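Local coordinates for protein branched-chain amino acid aminotransferase (Thermoproteus uzoniensis, PDB 5CE8) that probably transfers the amino group of leucine, isoleucine and valine to 2-oxoglutarate, using pyridoxal 5'-phosphate as cofactor, at residues A[61-64]-A[65-68]; A[223-226]-A[227-231]; A[78-81]-A[82-86]; A[88-91]-A[92-96]. All coordinates share one frame; numbering follows the deposited sequence.

Interaction 1 (A[61-64]-A[65-68]); sequences RDHM and ERLL. With PLP (pyridoxal-5'-phosphate), chain D.
The imidazole of His-63 and the guanidinium of Arg-66 lie side by side on one flank of helix 60-74 and point the same way, their planes perpendicular (90°). The phosphate of pyridoxal 5'-phosphate sits at the edge of the guanidinium, with its phosphorus in that plane, and its O3P is gripped by two nitrogens: Arg-66 NH2 donates to PLP O3P over 2.8 Å, whereas the bond from Arg-66 NH1 to PLP O3P (3.1 Å) is weak. PLP O3P also approaches the imidazole obliquely, 3.5 Å from His-63 CE1, while His-63 ND1 comes to 3.6 Å from Arg-66 NH2. Arg-66 leaves the helix with CG anti to the backbone N (chi1 -176°) and bends at chi3, which brings its head alongside the ring to the phosphate. Glu-44 fixes both groups from strand 41-50, in a salt bridge with Arg-66 NE and a hydrogen bond with His-63 ND1.

On another side of the helix, the carboxylate of Glu-65 meets the aliphatic part of Arg-61, OE2 lying 3.6 Å from Arg-61 CG; the arginine's own salt bridge goes to Glu-83. Between the same two residues, Glu-65 N donates to Arg-61 O at 2.8 Å, the regular helical bond. Bound through NE to Glu-44 and through NH1 and NH2 to the phosphate, the Arg-66 guanidinium is restricted in its rotation and ties the cofactor's anionic end to strand 41-50.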
loop_
_atom_site.group_PDB
_atom_site.type_symbol
_atom_site.label_atom_id
_atom_site.label_comp_id
_atom_site.label_asym_id
_atom_site.label_seq_id
_atom_site.Cartn_x
_atom_site.Cartn_y
_atom_site.Cartn_z
ATOM N N ARG A 61 -35.590 -13.268 -8.194
ATOM C CA ARG A 61 -35.234 -12.341 -9.249
ATOM C C ARG A 61 -34.081 -11.442 -8.880
ATOM O O ARG A 61 -33.283 -11.100 -9.730
ATOM C CB ARG A 61 -36.458 -11.497 -9.665
ATOM C CG ARG A 61 -36.302 -10.621 -10.919
ATOM C CD ARG A 61 -36.160 -11.453 -12.205
ATOM N NE ARG A 61 -37.349 -12.290 -12.444
ATOM C CZ ARG A 61 -38.358 -11.986 -13.271
ATOM N NH1 ARG A 61 -38.338 -10.866 -14.009
ATOM N NH2 ARG A 61 -39.392 -12.828 -13.382
ATOM N N ASP A 62 -33.965 -11.025 -7.627
ATOM C CA ASP A 62 -32.818 -10.214 -7.272
ATOM C C ASP A 62 -31.512 -11.077 -7.456
ATOM O O ASP A 62 -30.493 -10.547 -7.854
ATOM C CB ASP A 62 -32.930 -9.711 -5.846
ATOM C CG ASP A 62 -34.008 -8.635 -5.661
ATOM O OD1 ASP A 62 -34.200 -7.755 -6.486
ATOM O OD2 ASP A 62 -34.606 -8.603 -4.623
ATOM N N HIS A 63 -31.550 -12.384 -7.104
ATOM C CA HIS A 63 -30.401 -13.256 -7.234
ATOM C C HIS A 63 -30.037 -13.503 -8.666
ATOM O O HIS A 63 -28.860 -13.536 -9.002
ATOM C CB HIS A 63 -30.596 -14.568 -6.470
ATOM C CG HIS A 63 -30.330 -14.422 -5.004
ATOM N ND1 HIS A 63 -29.051 -14.515 -4.488
ATOM C CD2 HIS A 63 -31.150 -14.141 -3.950
ATOM C CE1 HIS A 63 -29.101 -14.366 -3.169
ATOM N NE2 HIS A 63 -30.349 -14.101 -2.822
ATOM N N MET A 64 -31.046 -13.790 -9.484
ATOM C CA MET A 64 -30.780 -13.914 -10.876
ATOM C C MET A 64 -30.332 -12.625 -11.551
ATOM O O MET A 64 -29.456 -12.677 -12.426
ATOM C CB MET A 64 -31.927 -14.541 -11.601
ATOM C CG MET A 64 -32.204 -16.030 -11.103
ATOM S SD MET A 64 -30.697 -17.015 -11.141
ATOM C CE MET A 64 -31.405 -18.607 -10.741
ATOM N N GLU A 65 -30.882 -11.480 -11.193
ATOM C CA GLU A 65 -30.344 -10.218 -11.734
ATOM C C GLU A 65 -28.863 -10.072 -11.390
ATOM O O GLU A 65 -28.070 -9.646 -12.193
ATOM C CB GLU A 65 -31.225 -9.061 -11.279
ATOM C CG GLU A 65 -32.578 -9.130 -12.032
ATOM C CD GLU A 65 -33.492 -7.923 -11.864
ATOM O OE1 GLU A 65 -33.136 -7.005 -11.068
ATOM O OE2 GLU A 65 -34.578 -7.870 -12.564
ATOM N N ARG A 66 -28.494 -10.444 -10.159
ATOM C CA ARG A 66 -27.126 -10.296 -9.703
ATOM C C ARG A 66 -26.183 -11.305 -10.414
ATOM O O ARG A 66 -25.052 -10.920 -10.722
ATOM C CB ARG A 66 -26.968 -10.424 -8.146
ATOM C CG ARG A 66 -25.586 -10.179 -7.722
ATOM C CD ARG A 66 -25.378 -10.248 -6.220
ATOM N NE ARG A 66 -25.581 -11.582 -5.681
ATOM C CZ ARG A 66 -25.632 -11.867 -4.362
ATOM N NH1 ARG A 66 -25.478 -10.915 -3.466
ATOM N NH2 ARG A 66 -25.799 -13.124 -3.938
ATOM N N LEU A 67 -26.645 -12.537 -10.686
ATOM C CA LEU A 67 -25.844 -13.484 -11.535
ATOM C C LEU A 67 -25.369 -12.833 -12.847
ATOM O O LEU A 67 -24.195 -13.007 -13.290
ATOM C CB LEU A 67 -26.669 -14.753 -11.903
ATOM C CG LEU A 67 -25.919 -16.011 -12.407
ATOM C CD1 LEU A 67 -25.202 -16.794 -11.267
ATOM C CD2 LEU A 67 -26.764 -16.947 -13.196
ATOM N N LEU A 68 -26.352 -12.300 -13.549
ATOM C CA LEU A 68 -26.171 -11.556 -14.782
ATOM C C LEU A 68 -25.206 -10.330 -14.632
ATOM O O LEU A 68 -24.400 -10.089 -15.545
ATOM C CB LEU A 68 -27.530 -11.075 -15.285
ATOM C CG LEU A 68 -28.236 -11.940 -16.332
ATOM C CD1 LEU A 68 -27.934 -13.387 -16.104
ATOM C CD2 LEU A 68 -29.715 -11.659 -16.370
HETATM N N1 PLP D . -19.935 -12.302 0.988
HETATM C C2 PLP D . -19.370 -12.938 -0.033
HETATM C C2A PLP D . -17.885 -12.900 -0.237
HETATM C C3 PLP D . -20.164 -13.771 -0.926
HETATM O O3 PLP D . -19.540 -14.506 -1.930
HETATM C C4 PLP D . -21.633 -13.842 -0.696
HETATM C C4A PLP D . -22.565 -14.657 -1.569
HETATM C C5 PLP D . -22.142 -13.052 0.462
HETATM C C6 PLP D . -21.209 -12.317 1.245
HETATM C C5A PLP D . -23.572 -13.030 0.920
HETATM O O4P PLP D . -24.440 -12.652 -0.086
HETATM P P PLP D . -25.956 -13.073 0.018
HETATM O O1P PLP D . -26.069 -14.633 0.115
HETATM O O2P PLP D . -26.541 -12.275 1.103
HETATM O O3P PLP D . -26.622 -12.750 -1.289
#

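Interaction 2 (A[223-226]-A[227-231]); sequences ITRE and TVISI. With PLP (pyridoxal-5'-phosphate), chain D.
Thr-227 turns its hydroxyl back onto the carbonyl of Ile-223 in the first turn of helix 223-235, the connecting helix of a beta-alpha-beta unit between strands 209-212 and 239-241, while Thr-224 directs its own to the cofactor phosphate. The helix N terminus receives that group: PLP O2P takes bonds from Thr-224 N (2.8 Å) and Thr-224 OG1 (2.9 Å), and PLP O3P takes a longer one from Ile-223 N. The amides and the positive end of the helix dipole would probably favour the anion here, beside Arg-66.

Thr-227 OG1 sits anti to its own carbonyl carbon (chi1 -54°) and donates to Ile-223 O at 2.8 Å; that oxygen also accepts from Thr-227 N, which stands 37° out of the carbonyl plane.

Arg-225 and Ile-229 run alongside each other in the same direction. CD1 of Ile-229 lies 3.7 Å above one face of the guanidinium, offset toward its rim, while Glu-241 and Pro-213 O hold Arg-225 NH2. Glu-226, extended beyond CG, pairs through OE2 with Arg-59, which also bonds Thr-227 OG1. Two waters bridge Glu-226 to Ser-230: one joins OE2 to the serine hydroxyl, and the other donates to Glu-226 O over 2.7 Å and meets Ser-230 OG.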
loop_
_atom_site.group_PDB
_atom_site.type_symbol
_atom_site.label_atom_id
_atom_site.label_comp_id
_atom_site.label_asym_id
_atom_site.label_seq_id
_atom_site.Cartn_x
_atom_site.Cartn_y
_atom_site.Cartn_z
ATOM N N ILE A 223 -27.439 -9.680 -0.693
ATOM C CA ILE A 223 -28.864 -9.540 -0.687
ATOM C C ILE A 223 -29.419 -9.777 0.725
ATOM O O ILE A 223 -30.435 -9.200 1.058
ATOM C CB ILE A 223 -29.492 -10.467 -1.716
ATOM C CG1 ILE A 223 -29.218 -9.820 -3.068
ATOM C CG2 ILE A 223 -31.014 -10.613 -1.507
ATOM C CD1 ILE A 223 -29.481 -10.612 -4.305
ATOM N N THR A 224 -28.786 -10.609 1.532
ATOM C CA THR A 224 -29.134 -10.665 2.931
ATOM C C THR A 224 -28.773 -9.334 3.611
ATOM O O THR A 224 -29.575 -8.801 4.403
ATOM C CB THR A 224 -28.455 -11.875 3.620
ATOM O OG1 THR A 224 -28.765 -13.081 2.861
ATOM C CG2 THR A 224 -29.007 -12.028 5.008
ATOM N N ARG A 225 -27.625 -8.811 3.228
ATOM C CA ARG A 225 -27.158 -7.459 3.671
ATOM C C ARG A 225 -28.189 -6.407 3.322
ATOM O O ARG A 225 -28.583 -5.601 4.204
ATOM C CB ARG A 225 -25.777 -7.188 3.119
ATOM C CG ARG A 225 -25.244 -5.747 3.329
ATOM C CD ARG A 225 -24.009 -5.582 2.529
ATOM N NE ARG A 225 -23.345 -4.300 2.812
ATOM C CZ ARG A 225 -23.633 -3.147 2.249
ATOM N NH1 ARG A 225 -24.590 -3.030 1.313
ATOM N NH2 ARG A 225 -22.991 -2.084 2.690
ATOM N N GLU A 226 -28.667 -6.432 2.059
ATOM C CA GLU A 226 -29.613 -5.505 1.610
ATOM C C GLU A 226 -30.920 -5.682 2.401
ATOM O O GLU A 226 -31.520 -4.695 2.909
ATOM C CB GLU A 226 -29.862 -5.655 0.119
ATOM C CG GLU A 226 -30.649 -4.513 -0.525
ATOM C CD GLU A 226 -30.961 -4.761 -1.984
ATOM O OE1 GLU A 226 -30.006 -5.024 -2.800
ATOM O OE2 GLU A 226 -32.138 -4.666 -2.335
ATOM N N THR A 227 -31.366 -6.916 2.567
ATOM C CA THR A 227 -32.556 -7.139 3.442
ATOM C C THR A 227 -32.402 -6.532 4.848
ATOM O O THR A 227 -33.355 -5.876 5.365
ATOM C CB THR A 227 -32.876 -8.664 3.457
ATOM O OG1 THR A 227 -33.011 -9.062 2.074
ATOM C CG2 THR A 227 -34.043 -8.965 4.187
ATOM N N VAL A 228 -31.279 -6.844 5.488
ATOM C CA VAL A 228 -30.972 -6.318 6.814
ATOM C C VAL A 228 -31.076 -4.767 6.809
ATOM O O VAL A 228 -31.630 -4.146 7.775
ATOM C CB VAL A 228 -29.632 -6.805 7.310
ATOM C CG1 VAL A 228 -29.089 -6.000 8.505
ATOM C CG2 VAL A 228 -29.731 -8.307 7.730
ATOM N N ILE A 229 -30.610 -4.157 5.714
ATOM C CA ILE A 229 -30.621 -2.691 5.670
ATOM C C ILE A 229 -32.135 -2.270 5.625
ATOM O O ILE A 229 -32.522 -1.423 6.370
ATOM C CB ILE A 229 -29.691 -2.129 4.555
ATOM C CG1 ILE A 229 -28.260 -2.253 4.960
ATOM C CG2 ILE A 229 -30.057 -0.713 4.210
ATOM C CD1 ILE A 229 -27.264 -2.210 3.811
ATOM N N SER A 230 -32.992 -2.898 4.805
ATOM C CA SER A 230 -34.461 -2.606 4.805
ATOM C C SER A 230 -35.095 -2.852 6.148
ATOM O O SER A 230 -35.938 -2.073 6.644
ATOM C CB SER A 230 -35.090 -3.529 3.798
ATOM O OG SER A 230 -34.569 -3.159 2.505
ATOM N N ILE A 231 -34.710 -3.955 6.781
ATOM C CA ILE A 231 -35.306 -4.283 8.101
ATOM C C ILE A 231 -34.884 -3.174 9.061
ATOM O O ILE A 231 -35.730 -2.675 9.824
ATOM C CB ILE A 231 -34.797 -5.640 8.615
ATOM C CG1 ILE A 231 -35.535 -6.797 7.880
ATOM C CG2 ILE A 231 -34.971 -5.784 10.095
ATOM C CD1 ILE A 231 -34.751 -8.080 8.012
HETATM N N1 PLP D . -19.935 -12.302 0.988
HETATM C C2 PLP D . -19.370 -12.938 -0.033
HETATM C C2A PLP D . -17.885 -12.900 -0.237
HETATM C C3 PLP D . -20.164 -13.771 -0.926
HETATM O O3 PLP D . -19.540 -14.506 -1.930
HETATM C C4 PLP D . -21.633 -13.842 -0.696
HETATM C C4A PLP D . -22.565 -14.657 -1.569
HETATM C C5 PLP D . -22.142 -13.052 0.462
HETATM C C6 PLP D . -21.209 -12.317 1.245
HETATM C C5A PLP D . -23.572 -13.030 0.920
HETATM O O4P PLP D . -24.440 -12.652 -0.086
HETATM P P PLP D . -25.956 -13.073 0.018
HETATM O O1P PLP D . -26.069 -14.633 0.115
HETATM O O2P PLP D . -26.541 -12.275 1.103
HETATM O O3P PLP D . -26.622 -12.750 -1.289
HETATM O O HOH W 1 -33.866 -4.890 0.224
HETATM O O HOH W 2 -31.520 -2.317 1.638
#

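Interaction 3 (A[78-81]-A[82-86]); sequences VPYT and AEELS
Thr-81 and Glu-84 form a capping box at the start of helix 82-95, on the surface where the loop after helix 60-74 leads into it. Thr-81 is the N-cap, and the two residues exchange side-chain-to-backbone bonds. Glu-84 N donates to Thr-81 OG1 over 3.1 Å, nearly straight, and Thr-81 N donates to Glu-84 OE2 over 2.9 Å. The carboxylate oxygen is met on its anti side, with the amide 21° out of the carboxylate plane. Thr-81 takes chi1 62°, which sets OG1 between its backbone N and carbonyl carbon, facing Glu-84 N; the extended Glu-84 chain carries OE2 back to the loop.

Glu-84 OE2 also lies at the edge of the Tyr-80 ring, near its plane and 3.7 Å from Tyr-80 CD1, with ring and carboxylate planes 68° apart. From the helix, Leu-85 crosses Tyr-80 at about a right angle, its CD2 3.8 Å from Tyr-80 CB. The tyrosine ring continues into an edge-to-face stack with Trp-16, and Val-126 of strand 125-132 touches both Tyr-80 and Leu-85.

The box thus supplies acceptors for Thr-81 N and Glu-84 N, and the carboxylate probably gains from the dipole at the helix N terminus.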
loop_
_atom_site.group_PDB
_atom_site.type_symbol
_atom_site.label_atom_id
_atom_site.label_comp_id
_atom_site.label_asym_id
_atom_site.label_seq_id
_atom_site.Cartn_x
_atom_site.Cartn_y
_atom_site.Cartn_z
ATOM N N VAL A 78 -23.856 -14.774 -20.683
ATOM C CA VAL A 78 -24.918 -15.668 -20.182
ATOM C C VAL A 78 -26.132 -15.529 -21.095
ATOM O O VAL A 78 -26.779 -14.506 -21.107
ATOM C CB VAL A 78 -25.234 -15.364 -18.721
ATOM C CG1 VAL A 78 -26.398 -16.220 -18.232
ATOM C CG2 VAL A 78 -24.006 -15.636 -17.869
ATOM N N PRO A 79 -26.475 -16.574 -21.873
ATOM C CA PRO A 79 -27.531 -16.363 -22.852
ATOM C C PRO A 79 -28.946 -16.529 -22.323
ATOM O O PRO A 79 -29.793 -17.025 -23.023
ATOM C CB PRO A 79 -27.211 -17.432 -23.913
ATOM C CG PRO A 79 -26.582 -18.541 -23.139
ATOM C CD PRO A 79 -25.818 -17.882 -22.035
ATOM N N TYR A 80 -29.201 -16.156 -21.096
ATOM C CA TYR A 80 -30.517 -16.268 -20.491
ATOM C C TYR A 80 -30.856 -15.020 -19.750
ATOM O O TYR A 80 -29.989 -14.390 -19.140
ATOM C CB TYR A 80 -30.519 -17.382 -19.482
ATOM C CG TYR A 80 -30.369 -18.748 -20.071
ATOM C CD1 TYR A 80 -31.451 -19.367 -20.726
ATOM C CD2 TYR A 80 -29.139 -19.429 -20.020
ATOM C CE1 TYR A 80 -31.307 -20.650 -21.253
ATOM C CE2 TYR A 80 -28.997 -20.683 -20.555
ATOM C CZ TYR A 80 -30.074 -21.302 -21.164
ATOM O OH TYR A 80 -29.923 -22.567 -21.731
ATOM N N THR A 81 -32.135 -14.699 -19.678
ATOM C CA THR A 81 -32.508 -13.526 -18.866
ATOM C C THR A 81 -32.746 -13.971 -17.419
ATOM O O THR A 81 -32.835 -15.167 -17.060
ATOM C CB THR A 81 -33.760 -12.903 -19.428
ATOM O OG1 THR A 81 -34.776 -13.911 -19.328
ATOM C CG2 THR A 81 -33.545 -12.510 -20.853
ATOM N N ALA A 82 -32.879 -12.974 -16.589
ATOM C CA ALA A 82 -33.202 -13.158 -15.182
ATOM C C ALA A 82 -34.471 -13.953 -15.036
ATOM O O ALA A 82 -34.600 -14.823 -14.179
ATOM C CB ALA A 82 -33.398 -11.799 -14.556
ATOM N N GLU A 83 -35.417 -13.613 -15.901
ATOM C CA GLU A 83 -36.762 -14.129 -15.867
ATOM C C GLU A 83 -36.734 -15.590 -16.229
ATOM O O GLU A 83 -37.230 -16.402 -15.472
ATOM C CB GLU A 83 -37.651 -13.264 -16.809
ATOM C CG GLU A 83 -38.834 -13.966 -17.485
ATOM C CD GLU A 83 -40.137 -13.295 -17.159
ATOM O OE1 GLU A 83 -40.722 -12.653 -18.060
ATOM O OE2 GLU A 83 -40.509 -13.415 -15.975
ATOM N N GLU A 84 -36.062 -15.936 -17.335
ATOM C CA GLU A 84 -35.804 -17.303 -17.687
ATOM C C GLU A 84 -35.178 -18.154 -16.555
ATOM O O GLU A 84 -35.562 -19.361 -16.268
ATOM C CB GLU A 84 -34.903 -17.314 -18.920
ATOM C CG GLU A 84 -35.720 -17.040 -20.195
ATOM C CD GLU A 84 -34.883 -16.879 -21.467
ATOM O OE1 GLU A 84 -35.415 -17.141 -22.553
ATOM O OE2 GLU A 84 -33.715 -16.490 -21.405
ATOM N N LEU A 85 -34.135 -17.587 -15.964
ATOM C CA LEU A 85 -33.451 -18.344 -14.916
ATOM C C LEU A 85 -34.333 -18.503 -13.744
ATOM O O LEU A 85 -34.358 -19.588 -13.112
ATOM C CB LEU A 85 -32.117 -17.658 -14.543
ATOM C CG LEU A 85 -31.147 -17.643 -15.713
ATOM C CD1 LEU A 85 -30.023 -16.671 -15.384
ATOM C CD2 LEU A 85 -30.651 -19.033 -16.078
ATOM N N SER A 86 -35.071 -17.453 -13.387
ATOM C CA SER A 86 -36.067 -17.528 -12.298
ATOM C C SER A 86 -37.077 -18.684 -12.499
ATOM O O SER A 86 -37.351 -19.562 -11.563
ATOM C CB SER A 86 -36.742 -16.126 -12.075
ATOM O OG SER A 86 -35.773 -15.101 -11.662
#

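Interaction 4 (A[88-91]-A[92-96]); sequences AVVE and TVRAN
Thr-92 and Ala-88 are joined by two hydrogen bonds. Ala-88 O accepts both, from Thr-92 OG1 at 2.8 Å and from Thr-92 N at 3.0 Å, and the two donors reach it from opposite faces of the carbonyl plane. With OG1 anti to the carbonyl carbon of its own residue (chi1 -50°), the hydroxyl folds back over the preceding turn, which gives the hydroxyl of this buried residue a backbone acceptor. Backbone bonds continue the ladder from Val-93 N to Val-89 O and from Arg-94 N to Val-90 O. Ala-95 N donates to Glu-91 O at 2.8 Å.

All of this belongs to the C-terminal half of helix 82-95, which packs against helix 60-74 through Val-89 and against the edge of the seven-stranded antiparallel sheet, where Trp-16 and Leu-21 both touch Thr-92. At the end of the helix Asn-96 turns its side chain back toward Thr-92 O, while its OD1 accepts from the backbone N of Lys-14.

Apolar contacts follow the same spacing of four. Val-89 and Val-93 lie side by side, pointing the same way, with CG1 of Val-89 4.2 Å from CG2 of Val-93. Val-93 CG2 also rests against Val-89 O, and the side chains of Phe-98 and Val-306 also touch Val-93.

The remaining pair sets a methyl against a charged plane. Arg-94 extends from CG to NE alongside Val-90, and Val-90 CG1 stands 3.6 Å above one face of the guanidinium, offset toward the rim. Arg-94 NE makes a weak hydrogen bond to Val-306 O, near the C terminus.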
loop_
_atom_site.group_PDB
_atom_site.type_symbol
_atom_site.label_atom_id
_atom_site.label_comp_id
_atom_site.label_asym_id
_atom_site.label_seq_id
_atom_site.Cartn_x
_atom_site.Cartn_y
_atom_site.Cartn_z
ATOM N N ALA A 88 -36.704 -21.322 -14.475
ATOM C CA ALA A 88 -35.908 -22.537 -14.450
ATOM C C ALA A 88 -35.688 -23.024 -13.047
ATOM O O ALA A 88 -35.769 -24.207 -12.797
ATOM C CB ALA A 88 -34.548 -22.353 -15.119
ATOM N N VAL A 89 -35.437 -22.129 -12.108
ATOM C CA VAL A 89 -35.443 -22.566 -10.707
ATOM C C VAL A 89 -36.721 -23.230 -10.246
ATOM O O VAL A 89 -36.707 -24.276 -9.569
ATOM C CB VAL A 89 -35.200 -21.398 -9.725
ATOM C CG1 VAL A 89 -35.504 -21.824 -8.330
ATOM C CG2 VAL A 89 -33.763 -20.880 -9.797
ATOM N N VAL A 90 -37.825 -22.520 -10.468
ATOM C CA VAL A 90 -39.138 -22.976 -10.062
ATOM C C VAL A 90 -39.484 -24.373 -10.618
ATOM O O VAL A 90 -40.009 -25.219 -9.848
ATOM C CB VAL A 90 -40.218 -21.886 -10.362
ATOM C CG1 VAL A 90 -41.609 -22.458 -10.489
ATOM C CG2 VAL A 90 -40.154 -20.833 -9.299
ATOM N N GLU A 91 -39.078 -24.653 -11.856
ATOM C CA GLU A 91 -39.234 -25.978 -12.455
ATOM C C GLU A 91 -38.329 -26.983 -11.881
ATOM O O GLU A 91 -38.733 -28.110 -11.748
ATOM C CB GLU A 91 -38.989 -25.940 -13.950
ATOM C CG GLU A 91 -40.055 -25.145 -14.709
ATOM C CD GLU A 91 -39.489 -24.471 -15.953
ATOM O OE1 GLU A 91 -38.365 -24.837 -16.338
ATOM O OE2 GLU A 91 -40.131 -23.563 -16.554
ATOM N N THR A 92 -37.097 -26.620 -11.531
ATOM C CA THR A 92 -36.194 -27.608 -10.893
ATOM C C THR A 92 -36.700 -28.058 -9.523
ATOM O O THR A 92 -36.648 -29.280 -9.170
ATOM C CB THR A 92 -34.771 -27.036 -10.723
ATOM O OG1 THR A 92 -34.387 -26.514 -11.974
ATOM C CG2 THR A 92 -33.749 -28.075 -10.255
ATOM N N VAL A 93 -37.172 -27.088 -8.737
ATOM C CA VAL A 93 -37.756 -27.440 -7.480
ATOM C C VAL A 93 -38.963 -28.378 -7.719
ATOM O O VAL A 93 -39.061 -29.468 -7.077
ATOM C CB VAL A 93 -38.084 -26.180 -6.644
ATOM C CG1 VAL A 93 -38.655 -26.568 -5.332
ATOM C CG2 VAL A 93 -36.813 -25.291 -6.429
ATOM N N ARG A 94 -39.851 -27.965 -8.619
ATOM C CA ARG A 94 -41.068 -28.740 -8.897
ATOM C C ARG A 94 -40.776 -30.160 -9.395
ATOM O O ARG A 94 -41.334 -31.148 -8.878
ATOM C CB ARG A 94 -41.907 -28.027 -9.937
ATOM C CG ARG A 94 -42.787 -26.973 -9.388
ATOM C CD ARG A 94 -43.794 -26.636 -10.439
ATOM N NE ARG A 94 -44.522 -25.480 -10.007
ATOM C CZ ARG A 94 -44.798 -24.399 -10.730
ATOM N NH1 ARG A 94 -44.425 -24.273 -12.024
ATOM N NH2 ARG A 94 -45.479 -23.431 -10.127
ATOM N N ALA A 95 -39.845 -30.261 -10.344
ATOM C CA ALA A 95 -39.370 -31.547 -10.830
ATOM C C ALA A 95 -38.997 -32.482 -9.735
ATOM O O ALA A 95 -39.314 -33.673 -9.797
ATOM C CB ALA A 95 -38.199 -31.391 -11.785
ATOM N N ASN A 96 -38.328 -31.980 -8.708
ATOM C CA ASN A 96 -37.900 -32.831 -7.601
ATOM C C ASN A 96 -38.938 -33.126 -6.477
ATOM O O ASN A 96 -38.641 -33.831 -5.531
ATOM C CB ASN A 96 -36.685 -32.168 -7.028
ATOM C CG ASN A 96 -35.505 -32.269 -7.966
ATOM O OD1 ASN A 96 -34.913 -33.358 -8.057
ATOM N ND2 ASN A 96 -35.166 -31.174 -8.683
#

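From the N terminus, interaction 1 comes first, on helix 60-74, followed by interactions 3 and 4 on helix 82-95 and much later by interaction 2 on helix 223-235. Each is local, so none closes a long loop, and the four run in series without nesting or crossing. Interaction 3 starts the second helix and interaction 4 ends it. The first two helices are joined by the Arg-61 to Glu-83 salt bridge (interactions 1 and 3) and by Met-64 against Val-89 (interactions 1 and 4). Interactions 1 and 2 meet through Ile-223 and the shared cofactor phosphate; interactions 3 and 4 stay clear of interaction 2.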